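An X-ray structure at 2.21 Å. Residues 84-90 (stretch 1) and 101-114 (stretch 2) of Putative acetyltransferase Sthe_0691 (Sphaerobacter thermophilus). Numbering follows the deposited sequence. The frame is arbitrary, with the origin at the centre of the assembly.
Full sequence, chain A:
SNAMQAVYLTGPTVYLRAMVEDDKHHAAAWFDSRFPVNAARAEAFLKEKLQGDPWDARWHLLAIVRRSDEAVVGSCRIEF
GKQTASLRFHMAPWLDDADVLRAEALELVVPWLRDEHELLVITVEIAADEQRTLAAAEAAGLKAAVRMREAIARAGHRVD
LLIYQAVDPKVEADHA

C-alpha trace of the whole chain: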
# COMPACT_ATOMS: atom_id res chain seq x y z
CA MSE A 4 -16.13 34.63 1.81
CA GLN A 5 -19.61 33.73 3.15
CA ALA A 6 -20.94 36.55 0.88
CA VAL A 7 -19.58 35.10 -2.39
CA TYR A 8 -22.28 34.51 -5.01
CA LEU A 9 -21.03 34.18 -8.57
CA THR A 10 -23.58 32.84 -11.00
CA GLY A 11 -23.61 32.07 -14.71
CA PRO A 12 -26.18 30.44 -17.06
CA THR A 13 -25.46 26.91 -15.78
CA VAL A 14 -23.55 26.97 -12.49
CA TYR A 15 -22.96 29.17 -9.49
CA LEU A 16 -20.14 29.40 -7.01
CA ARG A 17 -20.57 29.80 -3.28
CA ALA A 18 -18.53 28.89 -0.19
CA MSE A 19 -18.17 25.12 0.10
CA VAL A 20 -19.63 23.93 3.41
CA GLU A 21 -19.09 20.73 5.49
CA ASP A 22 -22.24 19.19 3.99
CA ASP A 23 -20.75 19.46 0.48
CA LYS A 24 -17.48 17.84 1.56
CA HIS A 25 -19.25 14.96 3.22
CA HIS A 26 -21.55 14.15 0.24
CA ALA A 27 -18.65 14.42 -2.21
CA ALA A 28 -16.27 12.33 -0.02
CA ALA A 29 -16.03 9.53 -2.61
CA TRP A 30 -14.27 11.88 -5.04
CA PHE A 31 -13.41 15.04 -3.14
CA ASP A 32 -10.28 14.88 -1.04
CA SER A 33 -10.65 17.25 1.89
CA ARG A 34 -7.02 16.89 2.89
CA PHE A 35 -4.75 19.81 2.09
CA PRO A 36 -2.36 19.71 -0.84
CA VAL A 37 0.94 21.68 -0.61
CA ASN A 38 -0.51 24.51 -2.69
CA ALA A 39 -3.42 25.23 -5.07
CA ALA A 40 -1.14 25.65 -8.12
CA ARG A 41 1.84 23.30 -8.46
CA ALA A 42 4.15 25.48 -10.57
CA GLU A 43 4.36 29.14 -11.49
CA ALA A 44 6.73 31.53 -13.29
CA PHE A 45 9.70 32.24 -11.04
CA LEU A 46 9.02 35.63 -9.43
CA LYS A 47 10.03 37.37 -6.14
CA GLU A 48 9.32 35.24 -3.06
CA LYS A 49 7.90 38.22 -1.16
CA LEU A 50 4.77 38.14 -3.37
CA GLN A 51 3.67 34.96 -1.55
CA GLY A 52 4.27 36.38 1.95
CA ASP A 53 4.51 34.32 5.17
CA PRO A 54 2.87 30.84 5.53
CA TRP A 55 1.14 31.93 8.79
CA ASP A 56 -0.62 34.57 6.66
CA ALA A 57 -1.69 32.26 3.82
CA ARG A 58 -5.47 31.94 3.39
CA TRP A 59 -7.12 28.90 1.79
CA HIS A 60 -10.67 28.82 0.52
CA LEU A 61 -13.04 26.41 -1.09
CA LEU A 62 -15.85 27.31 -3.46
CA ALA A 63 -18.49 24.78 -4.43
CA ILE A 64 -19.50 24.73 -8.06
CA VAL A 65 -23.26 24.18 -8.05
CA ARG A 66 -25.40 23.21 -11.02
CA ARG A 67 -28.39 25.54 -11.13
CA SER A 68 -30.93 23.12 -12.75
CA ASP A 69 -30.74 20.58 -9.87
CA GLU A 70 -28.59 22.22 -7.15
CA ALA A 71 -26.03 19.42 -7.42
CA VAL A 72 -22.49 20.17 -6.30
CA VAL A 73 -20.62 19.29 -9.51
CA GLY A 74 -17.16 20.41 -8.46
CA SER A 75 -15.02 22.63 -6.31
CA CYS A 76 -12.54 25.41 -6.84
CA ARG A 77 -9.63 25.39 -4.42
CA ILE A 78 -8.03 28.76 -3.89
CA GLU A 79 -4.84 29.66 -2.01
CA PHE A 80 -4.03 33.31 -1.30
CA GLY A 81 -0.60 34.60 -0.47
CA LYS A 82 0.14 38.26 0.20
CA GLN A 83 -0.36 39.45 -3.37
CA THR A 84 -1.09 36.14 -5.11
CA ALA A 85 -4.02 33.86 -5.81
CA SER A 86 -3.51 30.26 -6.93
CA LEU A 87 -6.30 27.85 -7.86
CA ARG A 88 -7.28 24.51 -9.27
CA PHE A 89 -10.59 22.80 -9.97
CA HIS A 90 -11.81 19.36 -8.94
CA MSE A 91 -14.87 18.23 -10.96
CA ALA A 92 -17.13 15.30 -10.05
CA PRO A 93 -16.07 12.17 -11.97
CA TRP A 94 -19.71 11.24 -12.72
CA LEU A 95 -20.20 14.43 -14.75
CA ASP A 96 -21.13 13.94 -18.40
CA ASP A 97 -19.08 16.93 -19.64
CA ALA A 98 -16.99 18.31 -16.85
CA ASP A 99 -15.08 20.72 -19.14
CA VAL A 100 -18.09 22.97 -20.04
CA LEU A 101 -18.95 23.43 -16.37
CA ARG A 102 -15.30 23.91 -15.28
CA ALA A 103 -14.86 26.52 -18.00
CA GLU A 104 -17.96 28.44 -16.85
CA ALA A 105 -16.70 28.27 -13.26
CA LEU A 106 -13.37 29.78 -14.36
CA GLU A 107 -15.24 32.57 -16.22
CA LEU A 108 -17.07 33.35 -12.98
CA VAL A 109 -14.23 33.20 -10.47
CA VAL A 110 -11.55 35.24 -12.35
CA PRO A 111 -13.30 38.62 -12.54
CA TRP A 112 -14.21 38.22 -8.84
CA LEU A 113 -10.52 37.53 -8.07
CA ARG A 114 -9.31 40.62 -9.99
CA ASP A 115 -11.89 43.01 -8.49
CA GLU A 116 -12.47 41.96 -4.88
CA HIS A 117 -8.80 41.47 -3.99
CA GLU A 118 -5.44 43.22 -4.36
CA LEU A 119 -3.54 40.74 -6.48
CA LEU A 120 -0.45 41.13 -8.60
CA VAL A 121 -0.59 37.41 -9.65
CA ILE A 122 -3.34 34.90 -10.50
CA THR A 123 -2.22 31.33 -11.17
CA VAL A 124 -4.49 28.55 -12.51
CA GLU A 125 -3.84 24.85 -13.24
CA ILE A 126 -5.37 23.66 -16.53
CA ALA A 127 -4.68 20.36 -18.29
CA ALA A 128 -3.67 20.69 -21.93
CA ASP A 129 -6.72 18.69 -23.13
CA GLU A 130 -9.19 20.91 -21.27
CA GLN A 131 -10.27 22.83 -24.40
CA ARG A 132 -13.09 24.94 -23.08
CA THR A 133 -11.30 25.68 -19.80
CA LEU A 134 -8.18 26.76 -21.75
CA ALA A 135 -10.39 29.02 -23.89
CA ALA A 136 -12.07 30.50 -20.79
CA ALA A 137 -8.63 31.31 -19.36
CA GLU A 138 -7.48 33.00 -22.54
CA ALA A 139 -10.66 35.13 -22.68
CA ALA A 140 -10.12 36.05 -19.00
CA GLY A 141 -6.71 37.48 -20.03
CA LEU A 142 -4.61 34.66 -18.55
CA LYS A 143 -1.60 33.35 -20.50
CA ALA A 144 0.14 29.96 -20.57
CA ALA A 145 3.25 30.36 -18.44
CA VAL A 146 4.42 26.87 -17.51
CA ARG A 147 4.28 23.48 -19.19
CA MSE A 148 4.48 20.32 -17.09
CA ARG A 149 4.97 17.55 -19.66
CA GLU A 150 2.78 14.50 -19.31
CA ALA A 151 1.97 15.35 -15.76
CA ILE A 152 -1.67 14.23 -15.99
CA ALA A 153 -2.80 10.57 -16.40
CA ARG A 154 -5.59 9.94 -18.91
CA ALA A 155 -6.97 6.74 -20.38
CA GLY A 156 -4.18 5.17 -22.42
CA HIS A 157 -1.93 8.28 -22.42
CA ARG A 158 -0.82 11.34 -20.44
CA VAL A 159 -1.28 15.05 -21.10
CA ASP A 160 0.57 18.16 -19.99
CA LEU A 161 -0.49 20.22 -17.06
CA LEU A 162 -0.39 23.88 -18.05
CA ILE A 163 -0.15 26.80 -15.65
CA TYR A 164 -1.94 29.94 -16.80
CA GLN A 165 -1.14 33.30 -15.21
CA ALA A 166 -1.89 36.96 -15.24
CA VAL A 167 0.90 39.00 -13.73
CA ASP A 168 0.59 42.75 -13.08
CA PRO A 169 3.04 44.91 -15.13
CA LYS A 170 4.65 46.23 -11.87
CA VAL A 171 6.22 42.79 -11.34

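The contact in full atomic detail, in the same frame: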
# COMPACT_ATOMS: atom_id res chain seq x y z
N THR A 84 -0.91 37.20 -4.13
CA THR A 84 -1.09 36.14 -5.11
C THR A 84 -2.36 35.36 -4.86
O THR A 84 -2.83 35.27 -3.73
CB THR A 84 0.08 35.13 -5.09
OG1 THR A 84 0.13 34.48 -3.82
CG2 THR A 84 1.43 35.84 -5.35
N ALA A 85 -2.94 34.82 -5.93
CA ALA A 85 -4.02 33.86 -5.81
C ALA A 85 -3.71 32.70 -6.74
O ALA A 85 -3.40 32.91 -7.92
CB ALA A 85 -5.32 34.49 -6.20
N SER A 86 -3.76 31.48 -6.20
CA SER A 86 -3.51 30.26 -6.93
C SER A 86 -4.74 29.37 -6.80
O SER A 86 -5.35 29.31 -5.74
CB SER A 86 -2.27 29.56 -6.37
OG SER A 86 -1.15 30.43 -6.40
N LEU A 87 -5.10 28.68 -7.87
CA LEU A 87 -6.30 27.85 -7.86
C LEU A 87 -6.29 26.68 -8.82
O LEU A 87 -5.59 26.67 -9.83
CB LEU A 87 -7.54 28.68 -8.14
CG LEU A 87 -7.57 29.53 -9.39
CD1 LEU A 87 -8.98 29.51 -9.96
CD2 LEU A 87 -7.12 30.97 -9.06
N ARG A 88 -7.09 25.70 -8.47
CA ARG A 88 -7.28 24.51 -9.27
C ARG A 88 -8.71 24.04 -9.08
O ARG A 88 -9.37 24.41 -8.10
CB ARG A 88 -6.25 23.42 -8.88
CG ARG A 88 -6.50 22.61 -7.59
CD ARG A 88 -5.68 21.25 -7.57
NE ARG A 88 -4.23 21.48 -7.67
CZ ARG A 88 -3.43 21.74 -6.63
NH1 ARG A 88 -2.13 21.98 -6.84
NH2 ARG A 88 -3.91 21.76 -5.39
N PHE A 89 -9.20 23.24 -10.01
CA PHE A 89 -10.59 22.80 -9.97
C PHE A 89 -10.60 21.29 -9.81
O PHE A 89 -9.71 20.61 -10.32
CB PHE A 89 -11.31 23.16 -11.28
CG PHE A 89 -11.36 24.63 -11.56
CD1 PHE A 89 -12.41 25.41 -11.09
CD2 PHE A 89 -10.35 25.25 -12.29
CE1 PHE A 89 -12.46 26.77 -11.34
CE2 PHE A 89 -10.38 26.62 -12.54
CZ PHE A 89 -11.45 27.39 -12.07
N HIS A 90 -11.60 20.79 -9.10
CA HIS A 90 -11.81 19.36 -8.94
C HIS A 90 -13.25 19.12 -9.35
O HIS A 90 -14.16 19.55 -8.65
CB HIS A 90 -11.64 18.94 -7.48
CG HIS A 90 -10.27 19.18 -6.91
ND1 HIS A 90 -9.23 18.29 -7.07
CD2 HIS A 90 -9.78 20.21 -6.18
CE1 HIS A 90 -8.15 18.77 -6.47
NE2 HIS A 90 -8.47 19.93 -5.91
N LEU A 101 -18.59 22.89 -17.67
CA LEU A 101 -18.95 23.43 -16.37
C LEU A 101 -17.72 24.01 -15.66
O LEU A 101 -17.82 25.07 -15.04
CB LEU A 101 -19.63 22.36 -15.51
CG LEU A 101 -20.92 21.74 -16.09
CD1 LEU A 101 -21.52 20.74 -15.16
CD2 LEU A 101 -21.94 22.78 -16.34
N ARG A 102 -16.58 23.33 -15.73
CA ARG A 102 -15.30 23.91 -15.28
C ARG A 102 -14.97 25.24 -15.94
O ARG A 102 -14.57 26.19 -15.28
CB ARG A 102 -14.13 22.94 -15.52
CG ARG A 102 -12.84 23.34 -14.72
CD ARG A 102 -11.69 22.36 -14.95
NE ARG A 102 -11.81 21.78 -16.28
CZ ARG A 102 -11.93 20.48 -16.52
NH1 ARG A 102 -11.87 19.59 -15.53
NH2 ARG A 102 -12.10 20.07 -17.77
N ALA A 103 -15.15 25.31 -17.25
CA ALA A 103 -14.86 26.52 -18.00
C ALA A 103 -15.74 27.69 -17.54
O ALA A 103 -15.26 28.79 -17.35
CB ALA A 103 -15.04 26.27 -19.49
N GLU A 104 -17.03 27.42 -17.35
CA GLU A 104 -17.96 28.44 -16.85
C GLU A 104 -17.52 28.90 -15.46
O GLU A 104 -17.50 30.08 -15.18
CB GLU A 104 -19.41 27.95 -16.85
CG GLU A 104 -20.38 29.03 -16.39
CD GLU A 104 -21.84 28.69 -16.64
OE1 GLU A 104 -22.18 28.24 -17.75
OE2 GLU A 104 -22.67 28.89 -15.72
N ALA A 105 -17.15 27.95 -14.61
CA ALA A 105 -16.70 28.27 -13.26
C ALA A 105 -15.47 29.19 -13.30
O ALA A 105 -15.34 30.11 -12.48
CB ALA A 105 -16.38 27.01 -12.49
N LEU A 106 -14.56 28.94 -14.23
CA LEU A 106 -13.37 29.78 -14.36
C LEU A 106 -13.76 31.19 -14.83
O LEU A 106 -13.21 32.19 -14.34
CB LEU A 106 -12.35 29.16 -15.32
CG LEU A 106 -11.03 29.94 -15.52
CD1 LEU A 106 -10.38 30.28 -14.19
CD2 LEU A 106 -10.06 29.10 -16.33
N GLU A 107 -14.71 31.27 -15.78
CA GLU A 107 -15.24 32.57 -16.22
C GLU A 107 -15.78 33.38 -15.06
O GLU A 107 -15.64 34.60 -15.04
CB GLU A 107 -16.35 32.40 -17.26
CG GLU A 107 -15.86 31.90 -18.60
CD GLU A 107 -16.99 31.69 -19.62
OE1 GLU A 107 -18.17 31.50 -19.23
OE2 GLU A 107 -16.66 31.70 -20.82
N LEU A 108 -16.44 32.71 -14.12
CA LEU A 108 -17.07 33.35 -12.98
C LEU A 108 -16.06 33.81 -11.95
O LEU A 108 -16.17 34.92 -11.45
CB LEU A 108 -18.10 32.43 -12.31
CG LEU A 108 -19.20 31.93 -13.27
CD1 LEU A 108 -20.18 31.06 -12.53
CD2 LEU A 108 -19.93 33.09 -13.97
N VAL A 109 -15.11 32.95 -11.62
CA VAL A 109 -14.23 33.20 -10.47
C VAL A 109 -13.13 34.24 -10.78
O VAL A 109 -12.77 35.00 -9.90
CB VAL A 109 -13.61 31.87 -9.90
CG1 VAL A 109 -12.48 31.38 -10.76
CG2 VAL A 109 -13.12 32.07 -8.48
N VAL A 110 -12.65 34.31 -12.02
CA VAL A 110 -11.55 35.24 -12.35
C VAL A 110 -11.90 36.73 -12.17
O VAL A 110 -11.17 37.46 -11.48
CB VAL A 110 -10.91 34.95 -13.75
CG1 VAL A 110 -9.88 36.06 -14.15
CG2 VAL A 110 -10.22 33.61 -13.74
N PRO A 111 -13.03 37.19 -12.74
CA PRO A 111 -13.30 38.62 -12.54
C PRO A 111 -13.48 38.97 -11.06
O PRO A 111 -13.08 40.08 -10.65
CB PRO A 111 -14.62 38.84 -13.30
CG PRO A 111 -14.77 37.66 -14.21
CD PRO A 111 -14.11 36.52 -13.48
N TRP A 112 -14.08 38.06 -10.29
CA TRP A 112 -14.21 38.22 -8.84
C TRP A 112 -12.82 38.35 -8.18
O TRP A 112 -12.61 39.22 -7.31
CB TRP A 112 -15.02 37.08 -8.20
CG TRP A 112 -14.94 37.05 -6.71
CD1 TRP A 112 -15.48 37.96 -5.84
CD2 TRP A 112 -14.27 36.07 -5.89
NE1 TRP A 112 -15.18 37.61 -4.54
CE2 TRP A 112 -14.44 36.46 -4.54
CE3 TRP A 112 -13.54 34.91 -6.17
CZ2 TRP A 112 -13.91 35.72 -3.46
CZ3 TRP A 112 -13.00 34.18 -5.09
CH2 TRP A 112 -13.18 34.61 -3.76
N LEU A 113 -11.88 37.51 -8.60
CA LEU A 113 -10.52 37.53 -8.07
C LEU A 113 -9.79 38.85 -8.38
O LEU A 113 -9.12 39.40 -7.50
CB LEU A 113 -9.70 36.32 -8.58
CG LEU A 113 -9.89 34.96 -7.87
CD1 LEU A 113 -8.96 33.89 -8.46
CD2 LEU A 113 -9.69 35.03 -6.36
N ARG A 114 -9.93 39.35 -9.60
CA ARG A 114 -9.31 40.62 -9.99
C ARG A 114 -9.90 41.81 -9.24
O ARG A 114 -9.15 42.68 -8.80
CB ARG A 114 -9.41 40.88 -11.50
CG ARG A 114 -8.66 39.88 -12.42
CD ARG A 114 -8.70 40.43 -13.86
NE ARG A 114 -8.18 39.57 -14.93
CZ ARG A 114 -6.91 39.54 -15.35
NH1 ARG A 114 -6.59 38.75 -16.36
NH2 ARG A 114 -5.96 40.27 -14.77
O HOH W 1 -10.28 19.84 -13.01

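No direct hydrogen bond joins this strand to this helix; the one polar link between them runs through a water molecule at the F89–R102 end of the contact. That water donates to the carbonyl F89 O at 2.9 Å and accepts from R102 NH1 at 3.0 Å. It suits the position because a backbone carbonyl can only accept and a guanidinium nitrogen can only donate, whereas water can do both and so connects them. Everything else across the interface is nonpolar.

The backbones are disposed as in many alpha/beta layers. The strand, 84–90, and the helix, 101–114, run roughly antiparallel, with 148° between their N-to-C directions and a closest approach of 10.0 Å between axes. Such a spacing leaves room for a layer of side chains between the two backbones. The register follows from the direction: A85 lies nearest L113, with 7.8 Å from A85 CA to L113 CA, and F89 lies nearest R102, with 7.2 Å from F89 CA to R102 CA.

Strand alternation decides which residues take part. A85, L87 and F89 point their CA-to-CB bonds toward the helix, while S86 and H90 point away. On the helix, A105, V109 and L113 point toward the strand, spaced four residues apart so that they return to nearly the same face; the CA-to-CB bonds of R102 and L106 point sideways, yet both side chains reach the strand. The helix is held by its own i to i+4 hydrogen bonds, among them V109 N to A105 O at 3.0 Å. P111 kinks it, since a proline nitrogen has no hydrogen to give to the preceding turn; P111 itself is exposed and takes no part in the contact.

F89 has the largest share of the buried surface. Its ring, with chi1 in the m well, reaches across to four helix residues. R102 CG lies 4.2 Å from the centroid of the F89 ring, 30° off the ring normal, an off-centre CH-pi contact. Thus R102 serves twice: its aliphatic stem packs against the ring while its charged end reaches the water. A105, with a single methyl, also lies against the ring, F89 CE1 being 4.1 Å from A105 CB. At the ring edge, F89 CZ lies 3.7 Å from L106 CD1 and 4.3 Å from V109 CG1.

V109 links this cluster to the next, for its CG1 also lies 4.0 Å from L87 CD1. L87 is a branched residue whose two methyls meet different partners here: while CD1 faces V109, L87 CD2 packs 3.5 Å from L113 CD1, the tightest contact between the stretches. L113 CD1 also reaches A85 CB, at 4.3 Å. In this pair a long side chain from the helix meets a short one from the strand. These buried aliphatic groups have no polar atoms needing partners, and they gain by excluding water and by close van der Waals packing.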